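Local coordinates for protein copper-transporting ATPase PAA2, chloroplastic (Arabidopsis thaliana, PDB 5LBK) that uses ATP hydrolysis to move copper across the chloroplast thylakoid membrane, the present chain being its nucleotide-binding N-domain, at residues 51-56 with 64-69; 71-76 with 119-124. All coordinates share one frame; numbering follows the deposited sequence.

Interaction 1 of 2, residues 51-56 with 64-69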
loop_
_atom_site.group_PDB
_atom_site.type_symbol
_atom_site.label_atom_id
_atom_site.label_comp_id
_atom_site.label_asym_id
_atom_site.label_seq_id
_atom_site.Cartn_x
_atom_site.Cartn_y
_atom_site.Cartn_z
ATOM N N PRO A 51 3.707 -9.479 -8.023
ATOM C CA PRO A 51 3.344 -10.867 -7.720
ATOM C C PRO A 51 1.891 -11.168 -8.059
ATOM O O PRO A 51 1.028 -10.286 -8.116
ATOM C CB PRO A 51 3.588 -10.988 -6.215
ATOM C CG PRO A 51 3.418 -9.611 -5.711
ATOM C CD PRO A 51 4.014 -8.723 -6.802
ATOM N N GLU A 52 1.639 -12.454 -8.281
ATOM C CA GLU A 52 0.328 -12.901 -8.717
ATOM C C GLU A 52 -0.666 -12.855 -7.561
ATOM O O GLU A 52 -0.307 -12.909 -6.382
ATOM C CB GLU A 52 0.403 -14.318 -9.287
ATOM C CG GLU A 52 1.307 -14.461 -10.509
ATOM C CD GLU A 52 0.772 -13.758 -11.744
ATOM O OE1 GLU A 52 -0.330 -13.185 -11.672
ATOM O OE2 GLU A 52 1.450 -13.792 -12.795
ATOM N N THR A 53 -1.939 -12.737 -7.917
ATOM C CA THR A 53 -3.007 -12.770 -6.934
ATOM C C THR A 53 -4.219 -13.456 -7.535
ATOM O O THR A 53 -4.570 -13.199 -8.687
ATOM C CB THR A 53 -3.422 -11.372 -6.481
ATOM O OG1 THR A 53 -3.927 -10.632 -7.596
ATOM C CG2 THR A 53 -2.266 -10.653 -5.886
ATOM N N ARG A 54 -4.881 -14.289 -6.742
ATOM C CA ARG A 54 -6.171 -14.835 -7.137
ATOM C C ARG A 54 -7.188 -14.375 -6.104
ATOM O O ARG A 54 -7.319 -14.963 -5.028
ATOM C CB ARG A 54 -6.163 -16.355 -7.262
ATOM C CG ARG A 54 -7.575 -16.924 -7.489
ATOM C CD ARG A 54 -7.559 -18.233 -8.277
ATOM N NE ARG A 54 -8.897 -18.675 -8.681
ATOM C CZ ARG A 54 -9.545 -18.243 -9.764
ATOM N NH1 ARG A 54 -10.753 -18.720 -10.044
ATOM N NH2 ARG A 54 -9.002 -17.326 -10.567
ATOM N N GLY A 55 -7.901 -13.334 -6.441
ATOM C CA GLY A 55 -8.990 -12.933 -5.593
ATOM C C GLY A 55 -8.654 -11.646 -4.873
ATOM O O GLY A 55 -7.494 -11.365 -4.534
ATOM N N GLN A 56 -9.681 -10.843 -4.650
ATOM C CA GLN A 56 -9.504 -9.547 -4.019
ATOM C C GLN A 56 -10.845 -9.138 -3.479
ATOM O O GLN A 56 -11.907 -9.608 -3.951
ATOM C CB GLN A 56 -8.936 -8.457 -4.945
ATOM C CG GLN A 56 -9.831 -7.953 -6.044
ATOM C CD GLN A 56 -9.615 -8.668 -7.359
ATOM O OE1 GLN A 56 -8.837 -9.614 -7.454
ATOM N NE2 GLN A 56 -10.316 -8.220 -8.382
ATOM N N THR A 64 -8.699 -1.796 -0.760
ATOM C CA THR A 64 -8.706 -3.080 -1.436
ATOM C C THR A 64 -7.728 -4.004 -0.740
ATOM O O THR A 64 -6.710 -3.555 -0.221
ATOM C CB THR A 64 -8.323 -2.942 -2.919
ATOM O OG1 THR A 64 -9.239 -2.069 -3.573
ATOM C CG2 THR A 64 -8.393 -4.235 -3.663
ATOM N N LEU A 65 -8.084 -5.283 -0.687
ATOM C CA LEU A 65 -7.292 -6.293 -0.011
ATOM C C LEU A 65 -7.164 -7.502 -0.924
ATOM O O LEU A 65 -8.153 -7.895 -1.566
ATOM C CB LEU A 65 -8.012 -6.649 1.315
ATOM C CG LEU A 65 -7.964 -7.994 2.047
ATOM C CD1 LEU A 65 -6.759 -8.021 3.039
ATOM C CD2 LEU A 65 -9.223 -8.236 2.817
ATOM N N ALA A 66 -5.989 -8.136 -0.907
ATOM C CA ALA A 66 -5.769 -9.339 -1.691
ATOM C C ALA A 66 -4.683 -10.149 -1.009
ATOM O O ALA A 66 -3.851 -9.607 -0.277
ATOM C CB ALA A 66 -5.333 -9.019 -3.129
ATOM N N GLU A 67 -4.669 -11.448 -1.286
ATOM C CA GLU A 67 -3.653 -12.315 -0.707
ATOM C C GLU A 67 -2.448 -12.369 -1.645
ATOM O O GLU A 67 -2.580 -12.717 -2.825
ATOM C CB GLU A 67 -4.226 -13.707 -0.442
ATOM C CG GLU A 67 -3.392 -14.482 0.529
ATOM C CD GLU A 67 -3.959 -15.825 0.963
ATOM O OE1 GLU A 67 -5.044 -16.250 0.484
ATOM O OE2 GLU A 67 -3.284 -16.460 1.797
ATOM N N ILE A 68 -1.281 -12.033 -1.110
ATOM C CA ILE A 68 -0.019 -12.051 -1.856
ATOM C C ILE A 68 0.915 -13.061 -1.210
ATOM O O ILE A 68 1.294 -12.901 -0.046
ATOM C CB ILE A 68 0.673 -10.691 -1.856
ATOM C CG1 ILE A 68 -0.262 -9.521 -2.124
ATOM C CG2 ILE A 68 1.874 -10.728 -2.822
ATOM C CD1 ILE A 68 -0.966 -9.580 -3.347
ATOM N N ASP A 69 1.295 -14.075 -1.970
ATOM C CA ASP A 69 2.163 -15.156 -1.510
ATOM C C ASP A 69 1.823 -15.601 -0.084
ATOM O O ASP A 69 2.679 -15.683 0.799
ATOM C CB ASP A 69 3.627 -14.745 -1.618
ATOM C CG ASP A 69 4.556 -15.914 -1.477
ATOM O OD1 ASP A 69 4.813 -16.587 -2.497
ATOM O OD2 ASP A 69 5.014 -16.175 -0.347
HETATM O O HOH W 1 -4.217 -14.749 -4.112
#
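Pro-51 and Ile-68 meet carbon to carbon at one end of this contact. CG of the proline ring lies 3.5 Å from CG2 of Ile-68, a tight fit for two carbons. CB of the proline stands a little farther from the same methyl, at 3.8 Å. The two side chains cross obliquely. Ile-68 CG2 is anti to its backbone N, and it is this branch that reaches Pro-51. The CG2 methyl of Thr-53 comes next along the loop and faces the peptide carbonyl of the other segment, 3.7 Å from Glu-67 O.

At the far end the backbones themselves close in. Gln-56 CA lies 3.3 Å from Leu-65 O, a CA-H...O contact with an angle of 128° at the hydrogen. CB of Gln-56 sits 4.1 Å from the CB of Ala-66. The same alanine methyl also touches Gly-55 O at 3.5 Å. The small side chain of Ala-66 is consistent with so near an approach.

The N-domain is built on an antiparallel sheet, and 64-68 belongs to its last-but-one strand. Segment 51-56 is the approach to the edge strand 56-59. Between the backbones at Arg-54 and Glu-67 a water makes the link. Arg-54 N donates to this water at 2.8 Å. The water in turn donates to Glu-67 O at 2.9 Å. Both backbone groups thus have a polar partner although they do not bond each other directly.

Gly-55 has backbone angles of 109/147°, at which a CB would be jammed against the carbonyl O of Arg-54. Further out, helix 17-27 packs against the apolar end, where Ala-26 touches both Pro-51 and Ile-68. On its other edge, strand 64-68 bonds to strand 71-76 through Thr-64 and Ala-66.

Interaction 2 of 2, residues 71-76 with 119-124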
loop_
_atom_site.group_PDB
_atom_site.type_symbol
_atom_site.label_atom_id
_atom_site.label_comp_id
_atom_site.label_asym_id
_atom_site.label_seq_id
_atom_site.Cartn_x
_atom_site.Cartn_y
_atom_site.Cartn_z
ATOM N N ARG A 71 -0.087 -14.289 2.295
ATOM C CA ARG A 71 -0.435 -13.298 3.306
ATOM C C ARG A 71 -1.327 -12.227 2.719
ATOM O O ARG A 71 -1.101 -11.768 1.596
ATOM C CB ARG A 71 0.799 -12.649 3.874
ATOM C CG ARG A 71 1.522 -13.534 4.890
ATOM C CD ARG A 71 0.889 -13.378 6.281
ATOM N NE ARG A 71 1.249 -14.484 7.159
ATOM C CZ ARG A 71 2.395 -14.608 7.813
ATOM N NH1 ARG A 71 3.335 -13.679 7.704
ATOM N NH2 ARG A 71 2.592 -15.677 8.581
ATOM N N PHE A 72 -2.326 -11.804 3.490
ATOM C CA PHE A 72 -3.167 -10.704 3.053
ATOM C C PHE A 72 -2.417 -9.376 3.146
ATOM O O PHE A 72 -1.670 -9.127 4.100
ATOM C CB PHE A 72 -4.452 -10.655 3.873
ATOM C CG PHE A 72 -5.456 -11.704 3.414
ATOM C CD1 PHE A 72 -6.143 -11.534 2.223
ATOM C CD2 PHE A 72 -5.607 -12.887 4.104
ATOM C CE1 PHE A 72 -7.027 -12.535 1.785
ATOM C CE2 PHE A 72 -6.474 -13.851 3.663
ATOM C CZ PHE A 72 -7.153 -13.666 2.489
ATOM N N VAL A 73 -2.650 -8.524 2.150
ATOM C CA VAL A 73 -2.089 -7.176 2.017
ATOM C C VAL A 73 -3.258 -6.253 1.708
ATOM O O VAL A 73 -4.147 -6.618 0.916
ATOM C CB VAL A 73 -1.030 -7.104 0.893
ATOM C CG1 VAL A 73 -0.545 -5.620 0.676
ATOM C CG2 VAL A 73 0.149 -8.062 1.189
ATOM N N ALA A 74 -3.316 -5.124 2.388
ATOM C CA ALA A 74 -4.389 -4.138 2.235
ATOM C C ALA A 74 -3.802 -2.785 1.825
ATOM O O ALA A 74 -2.744 -2.403 2.299
ATOM C CB ALA A 74 -5.180 -4.032 3.533
ATOM N N VAL A 75 -4.481 -2.085 0.911
ATOM C CA VAL A 75 -4.108 -0.779 0.413
ATOM C C VAL A 75 -5.312 0.141 0.504
ATOM O O VAL A 75 -6.394 -0.224 0.052
ATOM C CB VAL A 75 -3.623 -0.857 -1.056
ATOM C CG1 VAL A 75 -3.173 0.498 -1.524
ATOM C CG2 VAL A 75 -2.454 -1.824 -1.201
ATOM N N GLY A 76 -5.125 1.320 1.081
ATOM C CA GLY A 76 -6.271 2.206 1.311
ATOM C C GLY A 76 -5.980 3.236 2.362
ATOM O O GLY A 76 -4.828 3.636 2.565
ATOM N N VAL A 119 -1.790 6.786 0.249
ATOM C CA VAL A 119 -2.395 5.454 0.248
ATOM C C VAL A 119 -1.540 4.541 1.112
ATOM O O VAL A 119 -0.316 4.456 0.894
ATOM C CB VAL A 119 -2.449 4.916 -1.191
ATOM C CG1 VAL A 119 -3.073 3.562 -1.220
ATOM C CG2 VAL A 119 -3.161 5.927 -2.085
ATOM N N TYR A 120 -2.116 3.996 2.180
ATOM C CA TYR A 120 -1.309 3.158 3.059
ATOM C C TYR A 120 -1.296 1.710 2.635
ATOM O O TYR A 120 -2.222 1.216 1.996
ATOM C CB TYR A 120 -1.798 3.280 4.499
ATOM C CG TYR A 120 -1.497 4.662 5.088
ATOM C CD1 TYR A 120 -2.302 5.759 4.780
ATOM C CD2 TYR A 120 -0.364 4.882 5.851
ATOM C CE1 TYR A 120 -2.008 7.020 5.246
ATOM C CE2 TYR A 120 -0.087 6.130 6.331
ATOM C CZ TYR A 120 -0.902 7.178 6.038
ATOM O OH TYR A 120 -0.615 8.438 6.523
ATOM N N VAL A 121 -0.241 1.031 3.019
ATOM C CA VAL A 121 -0.037 -0.371 2.692
ATOM C C VAL A 121 0.198 -1.173 3.963
ATOM O O VAL A 121 1.102 -0.862 4.753
ATOM C CB VAL A 121 1.128 -0.551 1.708
ATOM C CG1 VAL A 121 1.222 -1.983 1.255
ATOM C CG2 VAL A 121 0.903 0.386 0.541
ATOM N N GLY A 122 -0.588 -2.231 4.157
ATOM C CA GLY A 122 -0.453 -3.068 5.329
ATOM C C GLY A 122 -0.435 -4.549 4.998
ATOM O O GLY A 122 -0.950 -4.970 3.966
ATOM N N ARG A 123 0.199 -5.338 5.877
ATOM C CA ARG A 123 0.306 -6.791 5.676
ATOM C C ARG A 123 -0.023 -7.577 6.936
ATOM O O ARG A 123 0.457 -7.229 8.016
ATOM C CB ARG A 123 1.710 -7.160 5.200
ATOM C CG ARG A 123 1.876 -8.601 4.831
ATOM C CD ARG A 123 3.115 -8.684 3.995
ATOM N NE ARG A 123 3.436 -10.025 3.616
ATOM C CZ ARG A 123 4.115 -10.879 4.366
ATOM N NH1 ARG A 123 4.556 -10.539 5.575
ATOM N NH2 ARG A 123 4.331 -12.089 3.895
ATOM N N GLU A 124 -0.802 -8.675 6.804
ATOM C CA GLU A 124 -1.223 -9.417 7.986
ATOM C C GLU A 124 0.024 -9.924 8.710
ATOM O O GLU A 124 0.977 -10.392 8.087
ATOM C CB GLU A 124 -2.145 -10.587 7.642
ATOM C CG GLU A 124 -3.018 -11.062 8.857
ATOM C CD GLU A 124 -4.292 -11.781 8.456
ATOM O OE1 GLU A 124 -4.287 -12.427 7.392
ATOM O OE2 GLU A 124 -5.277 -11.738 9.239
#
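Arg-71 lays its CG over one face of the Arg-123 guanidinium, 3.3 Å from NH2, with CB close beside it. Arg-123, with CG anti to its backbone N, runs extended to NE. Arg-123 CG and CD both pass Val-73 CG2 at 4.1 Å. Arg-71 NH1 and Arg-123 NH1, two like charges, are 4.0 Å apart; a salt bridge from Arg-123 NH1 to Glu-126 OE1 probably eases this. An alanine in place of Arg-123 would probably leave Glu-126 without this charge partner and open a gap beside Arg-71 and Val-73.

These are neighbouring antiparallel strands in the middle of the N-domain sheet. Ala-74 and Gly-122 form a hydrogen-bonded pair: Ala-74 N to Gly-122 O is 2.8 Å and Gly-122 N to Ala-74 O is 2.9 Å. Ala-74 thus stands across from a residue without a side chain, and Trp-80 and Phe-85 touch it.

On the valine face, Val-73 CG1 meets Val-121 CG1, also at 4.1 Å. Helix 17-27 packs here, with Val-27 against Val-73 and Ala-24 against Val-121. On the other face Tyr-120 turns its ring edge to Gly-76 O.

Overall arrangement
From the N terminus, the chain passes helices 17-27 and 34-45 before it reaches 51-56. Interaction 1 opens there and closes a short loop when strand 56-59 turns back into 63-68. The next turn leads to 71-76, where interaction 2 opens. It closes only after helices 78-84 and 91-102 and an unmodelled stretch, when strand 117-123 returns beside 71-76. The two contacts therefore follow in series and neither nests in the other. They join through the pairing of strands 63-68 and 71-76, with Leu-65 packed on Phe-72 and Ile-68 on Val-73. Together they tie the edge of the sheet to its middle, and helix 17-27 touches both.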